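Local coordinates for actin binding protein family protein (Entamoeba histolytica HM-1:IMSS, PDB 6K2F) that probably binds and sequesters actin monomers, restraining polymerization in cell motility and shape change, the piece here being the N-terminal ADF-homology domain of twinfilin, at residues S5-L8 and I9-K13; V92-K95 and M96-S100. All coordinates share one frame; numbering follows the deposited sequence.

Both contacts are the opening two turns or so of a helix within one ADF-homology domain, and they come in series along the chain. Contact 1 opens helix 6-18, just after the short strand 3-4; contact 2 opens helix 92-101, which follows strand 77-85. Their centres lie about 22 Å apart and their nearest atoms about 10 Å, without touching. What joins them is the central mixed sheet: strand 23-29 receives Leu8 from contact 1 and both Leu97 and Tyr98 from contact 2. Helix 103-109, next after helix 92-101, packs on Ile9 and Phe12. In ADF-family relatives the helix equivalent to 92-101 is a principal actin-binding element, so contact 2 probably lies nearer the binding surface.

Contact 1 of 2, residues S5-L8 and I9-K13; sequences STDL and INKFK
Ser5, whose O takes the N-H of Ile9, has its OG gripped twice: it accepts from Leu8 N at 3.0 Å, the N-cap bond, and pairs with Ile33 O of strand 32-39. A short polar side chain suits this helix start. Further i to i+4 bonds follow, Phe12 N on Leu8 O and Asn10 N on Thr6 O at 2.9 Å, the latter almost straight (169° at the hydrogen). Ile9 lays CG1 against Ser5 O at 3.4 Å, while Leu8, with CG swung opposite its own N (chi1 174°), enters the core against strands 23-29 and 32-39. Phe12, on the same buried side, meets Trp80. Lys11 lies at the border of the sheet contact, touching Ile35. Its chain curls at chi2 and again near the end, running CG past Asp7 O at 3.3 Å. NZ comes within 4.3 Å of Asp7 OD1, too far for a salt bridge, and makes a weak bond of 3.4 Å to Asn10 OD1. Chemically, a hydroxyl-capped helix start with an acid in its first turn probably suits the helix dipole, while the leucine and phenylalanine bind this end to the sheet.

Contact 2 of 2, residues V92-K95 and M96-S100; sequences VRMK and MLYSS
Met96 begins the second turn of helix 92-101, its N bonded to Val92 O at 2.9 Å and its CG set 4.0 Å from Val92 CG1, the two apolar side chains lying alongside each other. Leu97 comes next, bonded through N to Arg93 O. Its CD2 sits over one face of the Arg93 guanidinium, displaced toward the rim, at 4.0 Å from CZ; a methyl of the branched leucine can lie on that flat cation without competing for its N-H groups. Tyr98 is the buried residue. With chi1 at -88° its ring edge lies beside Met94 O, 3.3 Å from CD1 and in the ring plane, while Met94, folded at chi2 and chi3, brings CE to 3.6 Å from CE1. Beyond the segments, the ring meets Tyr63. Tyrosine suits this place because its ring fills an apolar contact while OH bonds to Ile28 N of strand 23-29. Ser99 follows with N on Lys95 O at 2.8 Å; Lys95 NZ hydrogen-bonds to Asp88 O. Last, Ser100 OG donates to Met96 O at 3.0 Å, its N reaching that oxygen from the other face of the carbonyl plane. Chemically, tyrosine and leucine fasten the helix to the sheet, Arg93 extends the leucine side outward, and Val92 and Met96 make an exposed apolar strip, consistent with this helix's actin-facing role in ADF-homology relatives.

Contact 1 of 2, residues S5-L8 and I9-K13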
loop_
_atom_site.group_PDB
_atom_site.type_symbol
_atom_site.label_atom_id
_atom_site.label_comp_id
_atom_site.label_asym_id
_atom_site.label_seq_id
_atom_site.Cartn_x
_atom_site.Cartn_y
_atom_site.Cartn_z
ATOM N N SER A 5 -5.635 18.540 -12.250
ATOM C CA SER A 5 -6.570 17.933 -13.218
ATOM C C SER A 5 -7.709 17.286 -12.437
ATOM O O SER A 5 -7.502 16.858 -11.303
ATOM C CB SER A 5 -5.913 16.949 -14.124
ATOM O OG SER A 5 -5.465 15.809 -13.424
ATOM N N THR A 6 -8.877 17.196 -13.053
ATOM C CA THR A 6 -10.020 16.452 -12.477
ATOM C C THR A 6 -9.591 15.011 -12.183
ATOM O O THR A 6 -9.946 14.500 -11.101
ATOM C CB THR A 6 -11.230 16.469 -13.410
ATOM O OG1 THR A 6 -11.541 17.838 -13.648
ATOM C CG2 THR A 6 -12.419 15.746 -12.817
ATOM N N ASP A 7 -8.864 14.370 -13.105
ATOM C CA ASP A 7 -8.459 12.954 -12.917
ATOM C C ASP A 7 -7.587 12.853 -11.669
ATOM O O ASP A 7 -7.759 11.903 -10.913
ATOM C CB ASP A 7 -7.732 12.375 -14.132
ATOM C CG ASP A 7 -8.652 11.891 -15.242
ATOM O OD1 ASP A 7 -9.878 11.811 -15.010
ATOM O OD2 ASP A 7 -8.134 11.593 -16.336
ATOM N N LEU A 8 -6.652 13.791 -11.479
ATOM C CA LEU A 8 -5.740 13.750 -10.306
ATOM C C LEU A 8 -6.570 13.921 -9.039
ATOM O O LEU A 8 -6.347 13.179 -8.087
ATOM C CB LEU A 8 -4.662 14.836 -10.412
ATOM C CG LEU A 8 -3.752 14.996 -9.186
ATOM C CD1 LEU A 8 -3.087 13.678 -8.823
ATOM C CD2 LEU A 8 -2.705 16.073 -9.442
ATOM N N ILE A 9 -7.479 14.886 -9.006
ATOM C CA ILE A 9 -8.318 15.098 -7.792
ATOM C C ILE A 9 -9.108 13.820 -7.507
ATOM O O ILE A 9 -9.137 13.405 -6.348
ATOM C CB ILE A 9 -9.223 16.320 -7.916
ATOM C CG1 ILE A 9 -8.405 17.598 -8.106
ATOM C CG2 ILE A 9 -10.125 16.419 -6.702
ATOM C CD1 ILE A 9 -9.204 18.761 -8.618
ATOM N N ASN A 10 -9.754 13.240 -8.513
ATOM C CA ASN A 10 -10.560 12.001 -8.342
ATOM C C ASN A 10 -9.688 10.868 -7.774
ATOM O O ASN A 10 -10.144 10.178 -6.839
ATOM C CB ASN A 10 -11.207 11.575 -9.661
ATOM C CG ASN A 10 -11.926 10.244 -9.562
ATOM O OD1 ASN A 10 -11.712 9.350 -10.381
ATOM N ND2 ASN A 10 -12.768 10.103 -8.550
ATOM N N LYS A 11 -8.514 10.629 -8.364
ATOM C CA LYS A 11 -7.656 9.492 -7.964
ATOM C C LYS A 11 -7.153 9.747 -6.544
ATOM O O LYS A 11 -7.108 8.803 -5.740
ATOM C CB LYS A 11 -6.494 9.305 -8.940
ATOM C CG LYS A 11 -6.867 8.826 -10.338
ATOM C CD LYS A 11 -7.766 7.605 -10.429
ATOM C CE LYS A 11 -8.291 7.391 -11.834
ATOM N NZ LYS A 11 -8.990 8.594 -12.347
ATOM N N PHE A 12 -6.789 10.989 -6.229
ATOM C CA PHE A 12 -6.364 11.373 -4.868
ATOM C C PHE A 12 -7.481 11.076 -3.879
ATOM O O PHE A 12 -7.235 10.403 -2.863
ATOM C CB PHE A 12 -5.967 12.843 -4.776
ATOM C CG PHE A 12 -5.573 13.195 -3.368
ATOM C CD1 PHE A 12 -4.284 12.939 -2.925
ATOM C CD2 PHE A 12 -6.511 13.681 -2.480
ATOM C CE1 PHE A 12 -3.936 13.239 -1.617
ATOM C CE2 PHE A 12 -6.159 13.948 -1.169
ATOM C CZ PHE A 12 -4.874 13.722 -0.748
ATOM N N LYS A 13 -8.691 11.563 -4.152
ATOM C CA LYS A 13 -9.818 11.370 -3.209
ATOM C C LYS A 13 -10.096 9.881 -3.036
ATOM O O LYS A 13 -10.398 9.485 -1.918
ATOM C CB LYS A 13 -11.062 12.096 -3.708
ATOM C CG LYS A 13 -10.975 13.604 -3.571
ATOM C CD LYS A 13 -12.163 14.314 -4.208
ATOM C CE LYS A 13 -12.516 15.656 -3.594
ATOM N NZ LYS A 13 -11.345 16.335 -2.990
#

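Contact 2 of 2, residues V92-K95 and M96-S100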
loop_
_atom_site.group_PDB
_atom_site.type_symbol
_atom_site.label_atom_id
_atom_site.label_comp_id
_atom_site.label_asym_id
_atom_site.label_seq_id
_atom_site.Cartn_x
_atom_site.Cartn_y
_atom_site.Cartn_z
ATOM N N VAL A 92 14.935 27.976 -15.012
ATOM C CA VAL A 92 14.311 28.891 -14.013
ATOM C C VAL A 92 12.786 28.915 -14.210
ATOM O O VAL A 92 12.078 28.822 -13.206
ATOM C CB VAL A 92 14.940 30.293 -14.047
ATOM C CG1 VAL A 92 14.133 31.280 -13.225
ATOM C CG2 VAL A 92 16.384 30.257 -13.564
ATOM N N ARG A 93 12.280 28.960 -15.448
ATOM C CA ARG A 93 10.800 28.981 -15.694
ATOM C C ARG A 93 10.147 27.751 -15.036
ATOM O O ARG A 93 9.102 27.906 -14.367
ATOM C CB ARG A 93 10.536 29.111 -17.206
ATOM C CG ARG A 93 9.074 29.039 -17.653
ATOM C CD ARG A 93 8.664 27.602 -17.984
ATOM N NE ARG A 93 7.284 27.391 -18.441
ATOM C CZ ARG A 93 6.709 26.190 -18.590
ATOM N NH1 ARG A 93 7.383 25.077 -18.339
ATOM N NH2 ARG A 93 5.460 26.098 -19.002
ATOM N N MET A 94 10.727 26.563 -15.207
ATOM C CA MET A 94 10.161 25.299 -14.694
ATOM C C MET A 94 10.285 25.270 -13.165
ATOM O O MET A 94 9.342 24.843 -12.505
ATOM C CB MET A 94 10.863 24.083 -15.304
ATOM C CG MET A 94 10.520 23.885 -16.765
ATOM S SD MET A 94 8.827 23.257 -16.926
ATOM C CE MET A 94 9.076 21.572 -16.370
ATOM N N LYS A 95 11.411 25.707 -12.608
ATOM C CA LYS A 95 11.576 25.690 -11.137
ATOM C C LYS A 95 10.570 26.646 -10.509
ATOM O O LYS A 95 9.961 26.265 -9.485
ATOM C CB LYS A 95 12.981 26.106 -10.723
ATOM C CG LYS A 95 14.057 25.118 -11.093
ATOM C CD LYS A 95 15.348 25.372 -10.348
ATOM C CE LYS A 95 16.026 26.651 -10.738
ATOM N NZ LYS A 95 17.290 26.813 -9.975
ATOM N N MET A 96 10.361 27.812 -11.116
ATOM C CA MET A 96 9.427 28.824 -10.562
ATOM C C MET A 96 8.004 28.265 -10.658
ATOM O O MET A 96 7.255 28.372 -9.674
ATOM C CB MET A 96 9.496 30.162 -11.305
ATOM C CG MET A 96 10.789 30.946 -11.094
ATOM S SD MET A 96 11.288 31.194 -9.354
ATOM C CE MET A 96 12.456 29.851 -9.150
ATOM N N LEU A 97 7.652 27.669 -11.797
ATOM C CA LEU A 97 6.300 27.092 -11.990
ATOM C C LEU A 97 6.071 25.981 -10.966
ATOM O O LEU A 97 5.017 25.975 -10.325
ATOM C CB LEU A 97 6.168 26.528 -13.402
ATOM C CG LEU A 97 4.744 26.166 -13.806
ATOM C CD1 LEU A 97 3.850 27.397 -13.839
ATOM C CD2 LEU A 97 4.738 25.476 -15.158
ATOM N N TYR A 98 7.011 25.054 -10.782
ATOM C CA TYR A 98 6.807 23.943 -9.821
ATOM C C TYR A 98 6.789 24.465 -8.388
ATOM O O TYR A 98 6.006 23.979 -7.579
ATOM C CB TYR A 98 7.845 22.837 -9.998
ATOM C CG TYR A 98 7.410 21.829 -11.022
ATOM C CD1 TYR A 98 7.621 22.037 -12.376
ATOM C CD2 TYR A 98 6.737 20.694 -10.629
ATOM C CE1 TYR A 98 7.205 21.092 -13.304
ATOM C CE2 TYR A 98 6.332 19.736 -11.531
ATOM C CZ TYR A 98 6.540 19.948 -12.881
ATOM O OH TYR A 98 6.131 19.028 -13.819
ATOM N N SER A 99 7.650 25.417 -8.066
ATOM C CA SER A 99 7.722 25.960 -6.688
ATOM C C SER A 99 6.418 26.697 -6.357
ATOM O O SER A 99 5.838 26.430 -5.281
ATOM C CB SER A 99 8.944 26.835 -6.536
ATOM O OG SER A 99 8.942 27.488 -5.275
ATOM N N SER A 100 5.946 27.579 -7.240
ATOM C CA SER A 100 4.731 28.410 -6.991
ATOM C C SER A 100 3.468 27.529 -6.980
ATOM O O SER A 100 2.501 27.877 -6.273
ATOM C CB SER A 100 4.601 29.527 -7.986
ATOM O OG SER A 100 4.384 29.014 -9.287
#